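Local coordinates for putative Endoribonuclease L-PSP (Entamoeba histolytica, PDB 3M1X), which is of unestablished physiological function but probably has deaminase activity, like other proteins of the RutC (YjgF/YER057c/UK114) family, at residues Q76-L81 / N112-E117. Sequence-based numbering, arbitrary orientation.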
# COMPACT_ATOMS: atom_id res chain seq x y z
N GLN A 76 -19.42 -0.17 8.23
CA GLN A 76 -19.77 -0.61 6.90
C GLN A 76 -18.56 -1.11 6.12
O GLN A 76 -18.62 -2.11 5.41
CB GLN A 76 -20.52 0.43 6.10
CG GLN A 76 -21.11 -0.11 4.78
CD GLN A 76 -22.19 -1.17 5.05
OE1 GLN A 76 -23.14 -0.85 5.75
NE2 GLN A 76 -22.10 -2.35 4.50
N VAL A 77 -17.44 -0.40 6.23
CA VAL A 77 -16.22 -0.81 5.58
C VAL A 77 -15.81 -2.21 6.04
O VAL A 77 -15.47 -3.08 5.24
CB VAL A 77 -15.09 0.18 5.81
CG1 VAL A 77 -13.66 -0.42 5.52
CG2 VAL A 77 -15.28 1.49 4.98
N MET A 78 -15.84 -2.44 7.37
CA MET A 78 -15.39 -3.75 7.84
C MET A 78 -16.34 -4.86 7.47
O MET A 78 -15.91 -5.97 7.16
CB MET A 78 -15.19 -3.70 9.38
CG MET A 78 -14.25 -2.69 9.90
SD MET A 78 -12.64 -2.57 9.02
CE MET A 78 -11.98 -4.21 9.36
N THR A 79 -17.63 -4.57 7.44
CA THR A 79 -18.62 -5.51 6.96
C THR A 79 -18.41 -5.83 5.48
O THR A 79 -18.47 -6.96 5.06
CB THR A 79 -20.04 -4.92 7.19
OG1 THR A 79 -20.21 -4.86 8.60
CG2 THR A 79 -21.11 -5.80 6.60
N ASN A 80 -18.16 -4.79 4.67
CA ASN A 80 -17.89 -4.99 3.28
C ASN A 80 -16.69 -5.88 3.01
O ASN A 80 -16.70 -6.73 2.15
CB ASN A 80 -17.72 -3.63 2.58
CG ASN A 80 -18.97 -2.79 2.41
OD1 ASN A 80 -20.09 -3.32 2.59
ND2 ASN A 80 -18.81 -1.52 2.07
N LEU A 81 -15.58 -5.62 3.76
CA LEU A 81 -14.43 -6.47 3.63
C LEU A 81 -14.73 -7.91 3.91
O LEU A 81 -14.29 -8.81 3.21
CB LEU A 81 -13.28 -6.00 4.52
CG LEU A 81 -12.54 -4.79 4.01
CD1 LEU A 81 -11.65 -4.28 5.07
CD2 LEU A 81 -11.77 -5.05 2.69
N ASN A 112 -10.13 2.64 15.08
CA ASN A 112 -9.40 1.52 15.51
C ASN A 112 -10.29 0.59 16.39
O ASN A 112 -10.18 -0.63 16.32
CB ASN A 112 -8.13 2.00 16.20
CG ASN A 112 -7.40 0.85 16.83
OD1 ASN A 112 -6.70 0.11 16.14
ND2 ASN A 112 -7.58 0.63 18.12
N GLY A 113 -11.15 1.17 17.25
CA GLY A 113 -12.03 0.35 17.99
C GLY A 113 -12.98 -0.52 17.18
O GLY A 113 -13.27 -1.66 17.47
N ILE A 114 -13.49 0.09 16.12
CA ILE A 114 -14.43 -0.60 15.24
C ILE A 114 -13.71 -1.73 14.42
O ILE A 114 -14.18 -2.84 14.27
CB ILE A 114 -15.16 0.39 14.33
CG1 ILE A 114 -16.12 1.25 15.21
CG2 ILE A 114 -15.91 -0.29 13.18
CD1 ILE A 114 -16.61 2.54 14.51
N TYR A 115 -12.50 -1.41 13.96
CA TYR A 115 -11.62 -2.36 13.31
C TYR A 115 -11.32 -3.53 14.19
O TYR A 115 -11.44 -4.74 13.79
CB TYR A 115 -10.36 -1.59 12.92
CG TYR A 115 -9.26 -2.41 12.28
CD1 TYR A 115 -9.12 -2.50 10.93
CD2 TYR A 115 -8.34 -3.04 13.08
CE1 TYR A 115 -8.08 -3.21 10.36
CE2 TYR A 115 -7.32 -3.81 12.51
CZ TYR A 115 -7.17 -3.84 11.15
OH TYR A 115 -6.18 -4.54 10.52
N ALA A 116 -10.96 -3.27 15.45
CA ALA A 116 -10.63 -4.29 16.37
C ALA A 116 -11.81 -5.22 16.66
O ALA A 116 -11.68 -6.43 16.73
CB ALA A 116 -10.04 -3.70 17.69
N GLU A 117 -13.02 -4.65 16.82
CA GLU A 117 -14.26 -5.42 17.03
C GLU A 117 -14.43 -6.33 15.89
O GLU A 117 -14.80 -7.48 16.04
CB GLU A 117 -15.54 -4.57 17.13
CG GLU A 117 -16.88 -5.35 17.50
CD GLU A 117 -17.72 -5.83 16.28
OE1 GLU A 117 -17.42 -5.57 15.12
OE2 GLU A 117 -18.67 -6.61 16.41
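The phenol ring of Tyr115 is met from one helix by Met78, whose terminal methyl and sulfur both come up to the CD1 side of the ring. Met78 CE lies 3.7 Å from Tyr115 CD1 and 4.1 Å from Tyr115 CE1, approaching the ring obliquely. The sulfur shares this approach: Met78 SD is 5.2 Å from the centre of the Tyr115 ring and 66° off its normal, a slanted Met-aromatic contact. Two further groups meet the same ring, Arg126 in a cation-pi interaction and Phe119 with its plane turned about 60° from that of Tyr115. Tyr115 CG stands anti to the backbone N, while Met78 is folded at both outer torsions (chi3 -63°), which carries CE to the tyrosine rather than leaving the chain extended. Nearer the backbone, Met78 CG faces Ile114 CG2 at 4.4 Å, a looser apolar touch; Ile114 also rests on Glu71, Ser74 and Lys75, which precede Met78 on helix 70-87. No hydrogen bond links the two segments, and only 135 Å² is buried between them, although the nearest CA atoms, those of Met78 and Tyr115, are 6.8 Å apart. The polar end of the tyrosine is satisfied elsewhere: its OH hydrogen-bonds to Thr98 OG1 on strand 95-102, which ties the ring's polar end to the sheet. Ala39 of a neighbouring subunit packs on Tyr115 and Ala116, so this helix also lies at a subunit interface. Val77 and Leu81 meanwhile pack on strands 51-59 and 140-146, so the contact joins neighbouring helices 70-87 and 108-119 on the beta-sheet, the alpha/beta layering of the trimeric YjgF/YER057c/UK114 fold.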